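Local structure of galactitol-1-phosphate 5-dehydrogenase (Escherichia coli, 4UEJ) at residues L87-C92 with S101-Y106; I146-H151 with W287-S292. The protein oxidises galactitol 1-phosphate to D-tagatose 6-phosphate with NAD(+), as a zinc-containing homodimer of the alcohol dehydrogenase family. One frame throughout, in Å; residues are numbered along the deposited sequence. Where two conformers were deposited one is given.

In the fold
Two zinc sites set the scene: contact 1 builds one of them, and contact 2 lies beside the other. Contact 1 forms the four-cysteine site of the lobe related to GroES; contact 2 lies where helix 143-155 meets the loop after strand 282-285. The centre of contact 1 is about 20 Å, and that of contact 2 about 8 Å, from the centre of the chain. The side chain of Val148 in contact 2 comes within about 5 Å of a zinc ion and about 4 Å of a bound glycerol, whereas the side chain of Tyr106 is about 9 Å from the glycerol. The contact centres are 15 Å apart, yet they touch: Tyr106 CZ packs 3.3 Å from Met288 CE. Both also reach the second subunit.

Contact 1. Residues L87-C92 with S101-Y106. With ZN (zinc ion), chain C.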
loop_
_atom_site.group_PDB
_atom_site.type_symbol
_atom_site.label_atom_id
_atom_site.label_comp_id
_atom_site.label_asym_id
_atom_site.label_seq_id
_atom_site.Cartn_x
_atom_site.Cartn_y
_atom_site.Cartn_z
ATOM N N LEU A 87 5.658 9.718 -23.710
ATOM C CA LEU A 87 5.959 11.122 -23.945
ATOM C C LEU A 87 5.109 11.978 -23.023
ATOM O O LEU A 87 3.950 12.262 -23.325
ATOM C CB LEU A 87 5.722 11.512 -25.408
ATOM C CG LEU A 87 6.175 12.929 -25.786
ATOM C CD1 LEU A 87 7.694 13.062 -25.722
ATOM C CD2 LEU A 87 5.644 13.351 -27.157
ATOM N N PRO A 88 5.681 12.386 -21.883
ATOM C CA PRO A 88 4.971 13.327 -21.014
ATOM C C PRO A 88 4.918 14.715 -21.647
ATOM O O PRO A 88 5.655 14.995 -22.609
ATOM C CB PRO A 88 5.803 13.331 -19.727
ATOM C CG PRO A 88 7.126 12.819 -20.098
ATOM C CD PRO A 88 7.006 12.017 -21.363
ATOM N N CYS A 89 4.064 15.580 -21.110
ATOM C CA CYS A 89 3.909 16.934 -21.646
ATOM C C CYS A 89 5.024 17.858 -21.148
ATOM O O CYS A 89 5.341 18.867 -21.799
ATOM C CB CYS A 89 2.531 17.509 -21.283
ATOM S SG CYS A 89 2.378 18.205 -19.605
ATOM N N PHE A 90 5.593 17.500 -19.993
ATOM C CA PHE A 90 6.707 18.201 -19.346
ATOM C C PHE A 90 6.374 19.588 -18.814
ATOM O O PHE A 90 7.278 20.328 -18.406
ATOM C CB PHE A 90 7.905 18.319 -20.296
ATOM C CG PHE A 90 8.571 17.018 -20.581
ATOM C CD1 PHE A 90 9.215 16.323 -19.575
ATOM C CD2 PHE A 90 8.574 16.497 -21.865
ATOM C CE1 PHE A 90 9.834 15.118 -19.843
ATOM C CE2 PHE A 90 9.189 15.295 -22.139
ATOM C CZ PHE A 90 9.827 14.611 -21.129
ATOM N N THR A 91 5.095 19.952 -18.802
ATOM C CA THR A 91 4.730 21.305 -18.380
ATOM C C THR A 91 3.570 21.370 -17.385
ATOM O O THR A 91 3.213 22.454 -16.939
ATOM C CB THR A 91 4.358 22.186 -19.591
ATOM O OG1 THR A 91 3.185 21.663 -20.223
ATOM C CG2 THR A 91 5.510 22.230 -20.595
ATOM N N CYS A 92 2.983 20.225 -17.044
ATOM C CA CYS A 92 1.919 20.193 -16.031
ATOM C C CYS A 92 2.560 20.050 -14.652
ATOM O O CYS A 92 3.739 19.722 -14.560
ATOM C CB CYS A 92 0.950 19.046 -16.290
ATOM S SG CYS A 92 1.676 17.412 -16.013
ATOM N N SER A 101 4.632 9.655 -15.055
ATOM C CA SER A 101 3.642 8.631 -15.299
ATOM C C SER A 101 2.261 9.038 -14.790
ATOM O O SER A 101 1.278 8.333 -15.025
ATOM C CB SER A 101 4.103 7.317 -14.665
ATOM O OG SER A 101 5.360 6.969 -15.223
ATOM N N GLN A 102 2.188 10.187 -14.120
ATOM C CA GLN A 102 0.904 10.759 -13.738
ATOM C C GLN A 102 0.541 11.966 -14.597
ATOM O O GLN A 102 -0.413 12.690 -14.295
ATOM C CB GLN A 102 0.898 11.158 -12.254
ATOM C CG GLN A 102 0.837 9.959 -11.296
ATOM C CD GLN A 102 2.177 9.270 -11.143
ATOM O OE1 GLN A 102 3.198 9.921 -10.947
ATOM N NE2 GLN A 102 2.181 7.941 -11.242
ATOM N N CYS A 103 1.298 12.188 -15.664
ATOM C CA CYS A 103 0.930 13.240 -16.609
ATOM C C CYS A 103 -0.466 12.935 -17.164
ATOM O O CYS A 103 -0.750 11.801 -17.539
ATOM C CB CYS A 103 1.956 13.336 -17.742
ATOM S SG CYS A 103 1.533 14.570 -18.954
ATOM N N ALA A 104 -1.345 13.928 -17.185
ATOM C CA ALA A 104 -2.710 13.701 -17.660
ATOM C C ALA A 104 -2.746 13.678 -19.185
ATOM O O ALA A 104 -3.651 13.094 -19.786
ATOM C CB ALA A 104 -3.650 14.763 -17.119
ATOM N N LYS A 105 -1.748 14.302 -19.804
ATOM C CA LYS A 105 -1.692 14.403 -21.259
ATOM C C LYS A 105 -0.423 13.782 -21.827
ATOM O O LYS A 105 0.360 14.466 -22.490
ATOM C CB LYS A 105 -1.787 15.864 -21.690
ATOM C CG LYS A 105 -2.676 16.102 -22.900
ATOM C CD LYS A 105 -2.268 17.363 -23.645
ATOM C CE LYS A 105 -3.491 18.111 -24.155
ATOM N NZ LYS A 105 -3.172 18.993 -25.308
ATOM N N TYR A 106 -0.206 12.497 -21.570
ATOM C CA TYR A 106 0.983 11.847 -22.111
ATOM C C TYR A 106 0.640 10.987 -23.320
ATOM O O TYR A 106 -0.467 10.460 -23.429
ATOM C CB TYR A 106 1.714 11.028 -21.037
ATOM C CG TYR A 106 1.057 9.765 -20.490
ATOM C CD1 TYR A 106 0.978 8.593 -21.247
ATOM C CD2 TYR A 106 0.590 9.721 -19.181
ATOM C CE1 TYR A 106 0.429 7.435 -20.722
ATOM C CE2 TYR A 106 0.023 8.572 -18.654
ATOM C CZ TYR A 106 -0.056 7.433 -19.427
ATOM O OH TYR A 106 -0.613 6.292 -18.894
HETATM ZN ZN ZN C . 2.617 16.544 -17.963
HETATM O O HOH W 1 2.646 14.608 -24.302
#
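A single sulphur, Cys103 SG, binds the metal and also accepts a backbone hydrogen bond from the opposing loop. The setting is the four-cysteine structural zinc site of the medium-chain alcohol dehydrogenases, in which Cys89, Cys92 and Cys95 come from one run of chain and Cys103 closes the coordination sphere from beyond the short helix 93-96. Cys103 SG stands anti to its backbone N (chi1 178°), which carries it across to the zinc at 2.5 Å. Cys89 and Cys92 instead place SG in the crowded position between backbone N and carbonyl carbon, and their sulphurs bind ZN at 2.4 Å and 2.3 Å, respectively. Second-shell N-H groups grip the thiolates: Cys89 N donates to Cys103 SG over 3.5 Å at a fairly straight 160°, while Thr91 N donates to Cys89 SG over 3.3 Å. Such bonds would be expected to temper the negative charge gathered round the ion. A serine at Cys103 would probably weaken the site, since it removes the sulphur that both binds zinc from the second loop and accepts the Cys89 N-H. Beside the metal the loops also pack through carbon: Pro88 CB rests against Cys103 CB, and Pro88 CA against Tyr106 CB. Gln102 turns to the second subunit, where its NE2 bonds to Arg278 O of that neighbouring chain. At the far end a water donates to both Leu87 O and Lys105 O, and Tyr106 CA makes a C-H...O contact of 3.2 Å with Leu87 O.

Contact 2. Residues I146-H151 with W287-S292; sequences ITVGLH and WMNYSS
Somewhat under two turns of helix 143-155 pack against the irregular loop that follows strand 282-285, the outermost strand, within the chain, of the parallel Rossmann-type sheet; the backbones come closest where Val148 CA lies 5.0 Å from Asn289 CA. Met288 has a positive phi just before this approach, and its carbonyl oxygen faces the helix, where one water donates to both Met288 O and Val148 O. Thr147 and His151, one turn apart on the helix, carry most of the side-chain contact. Asn289 crosses Thr147 obliquely and donates from ND2 to Thr147 OG1 over 2.8 Å; the bond is bent to 140°, with OG1 tilted 24° out of the amide plane. Thr147 OG1 also bonds to Glu144 O, and a weak bond leads from Asn289 ND2 to OE2 of Glu144, a catalytic zinc ligand by similarity. His151, its CG anti to the backbone N (chi1 -177°), lays its ring along the loop backbone. Asn289 CA makes an off-centre CH-pi contact 4.2 Å from the ring centroid, Tyr290 N lies over the ring face, and His151 CE1 comes within 3.2 Å of Tyr290 O. Both ring nitrogens of His151 have acidic partners: ND1 bonds to Glu298, and NE2 to Glu280 of the second subunit. Two carboxylates on one imidazole are consistent with a protonated, positively charged His151, tying helix and loop to the dimer interface.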
loop_
_atom_site.group_PDB
_atom_site.type_symbol
_atom_site.label_atom_id
_atom_site.label_comp_id
_atom_site.label_asym_id
_atom_site.label_seq_id
_atom_site.Cartn_x
_atom_site.Cartn_y
_atom_site.Cartn_z
ATOM N N ILE A 146 13.356 -4.040 -18.637
ATOM C CA ILE A 146 14.229 -4.025 -17.457
ATOM C C ILE A 146 13.833 -2.886 -16.527
ATOM O O ILE A 146 13.722 -3.060 -15.313
ATOM C CB ILE A 146 15.693 -3.871 -17.840
ATOM C CG1 ILE A 146 16.164 -5.145 -18.537
ATOM C CG2 ILE A 146 16.570 -3.661 -16.593
ATOM C CD1 ILE A 146 17.456 -4.943 -19.242
ATOM N N THR A 147 13.599 -1.716 -17.108
ATOM C CA THR A 147 13.323 -0.560 -16.265
ATOM C C THR A 147 12.013 -0.669 -15.505
ATOM O O THR A 147 11.840 0.036 -14.532
ATOM C CB THR A 147 13.301 0.770 -17.051
ATOM O OG1 THR A 147 12.232 0.767 -18.009
ATOM C CG2 THR A 147 14.664 1.007 -17.735
ATOM N N VAL A 148 11.095 -1.524 -15.947
ATOM C CA VAL A 148 9.853 -1.729 -15.204
ATOM C C VAL A 148 10.163 -2.199 -13.774
ATOM O O VAL A 148 9.699 -1.601 -12.780
ATOM C CB VAL A 148 8.942 -2.740 -15.899
ATOM C CG1 VAL A 148 7.738 -3.046 -15.042
ATOM C CG2 VAL A 148 8.500 -2.195 -17.259
ATOM N N GLY A 149 10.955 -3.258 -13.675
ATOM C CA GLY A 149 11.356 -3.798 -12.392
ATOM C C GLY A 149 12.225 -2.828 -11.628
ATOM O O GLY A 149 12.071 -2.678 -10.422
ATOM N N LEU A 150 13.128 -2.152 -12.332
ATOM C CA LEU A 150 14.011 -1.197 -11.693
ATOM C C LEU A 150 13.215 -0.049 -11.089
ATOM O O LEU A 150 13.576 0.460 -10.033
ATOM C CB LEU A 150 15.040 -0.641 -12.670
ATOM C CG LEU A 150 16.112 -1.647 -13.106
ATOM C CD1 LEU A 150 17.133 -0.919 -13.995
ATOM C CD2 LEU A 150 16.807 -2.216 -11.888
ATOM N N HIS A 151 12.151 0.357 -11.771
ATOM C CA HIS A 151 11.321 1.449 -11.266
ATOM C C HIS A 151 10.651 1.051 -9.958
ATOM O O HIS A 151 10.603 1.842 -9.016
ATOM C CB HIS A 151 10.247 1.847 -12.280
ATOM C CG HIS A 151 9.429 3.016 -11.836
ATOM N ND1 HIS A 151 9.969 4.274 -11.656
ATOM C CD2 HIS A 151 8.123 3.121 -11.501
ATOM C CE1 HIS A 151 9.029 5.101 -11.237
ATOM N NE2 HIS A 151 7.892 4.428 -11.146
ATOM N N TRP A 287 4.007 2.491 -11.533
ATOM C CA TRP A 287 3.385 2.728 -12.822
ATOM C C TRP A 287 4.442 3.167 -13.772
ATOM O O TRP A 287 5.169 4.137 -13.525
ATOM C CB TRP A 287 2.268 3.768 -12.742
ATOM C CG TRP A 287 1.466 3.858 -14.013
ATOM C CD1 TRP A 287 1.287 4.963 -14.799
ATOM C CD2 TRP A 287 0.757 2.792 -14.655
ATOM N NE1 TRP A 287 0.494 4.653 -15.881
ATOM C CE2 TRP A 287 0.161 3.324 -15.819
ATOM C CE3 TRP A 287 0.555 1.441 -14.353
ATOM C CZ2 TRP A 287 -0.620 2.554 -16.678
ATOM C CZ3 TRP A 287 -0.212 0.678 -15.208
ATOM C CH2 TRP A 287 -0.791 1.235 -16.358
ATOM N N MET A 288 4.545 2.411 -14.858
ATOM C CA MET A 288 5.525 2.640 -15.901
ATOM C C MET A 288 6.949 2.564 -15.367
ATOM O O MET A 288 7.272 1.681 -14.578
ATOM C CB MET A 288 5.259 3.976 -16.590
ATOM C CG MET A 288 3.932 3.980 -17.313
ATOM S SD MET A 288 3.795 5.271 -18.551
ATOM C CE MET A 288 2.626 6.372 -17.775
ATOM N N ASN A 289 7.819 3.448 -15.834
ATOM C CA ASN A 289 9.231 3.250 -15.571
ATOM C C ASN A 289 10.120 4.468 -15.750
ATOM O O ASN A 289 11.172 4.394 -16.386
ATOM C CB ASN A 289 9.737 2.103 -16.465
ATOM C CG ASN A 289 9.064 2.053 -17.855
ATOM O OD1 ASN A 289 7.831 2.075 -18.007
ATOM N ND2 ASN A 289 9.891 1.937 -18.874
ATOM N N TYR A 290 9.711 5.588 -15.168
ATOM C CA TYR A 290 10.402 6.845 -15.402
ATOM C C TYR A 290 10.612 7.596 -14.123
ATOM O O TYR A 290 9.849 7.456 -13.164
ATOM C CB TYR A 290 9.624 7.726 -16.384
ATOM C CG TYR A 290 9.291 6.965 -17.625
ATOM C CD1 TYR A 290 10.241 6.794 -18.615
ATOM C CD2 TYR A 290 8.048 6.373 -17.787
ATOM C CE1 TYR A 290 9.964 6.067 -19.741
ATOM C CE2 TYR A 290 7.757 5.653 -18.912
ATOM C CZ TYR A 290 8.726 5.502 -19.888
ATOM O OH TYR A 290 8.466 4.780 -21.024
ATOM N N SER A 291 11.664 8.400 -14.127
ATOM C CA SER A 291 11.942 9.297 -13.026
ATOM C C SER A 291 12.804 10.437 -13.543
ATOM O O SER A 291 13.223 10.445 -14.701
ATOM C CB SER A 291 12.626 8.559 -11.871
ATOM O OG SER A 291 13.847 7.976 -12.285
ATOM N N SER A 292 13.053 11.411 -12.681
ATOM C CA SER A 292 13.827 12.583 -13.063
ATOM C C SER A 292 15.298 12.411 -12.687
ATOM O O SER A 292 15.600 11.853 -11.633
ATOM C CB SER A 292 13.244 13.830 -12.400
ATOM O OG SER A 292 14.099 14.939 -12.581
HETATM O O HOH W 2 7.061 -0.332 -12.666
#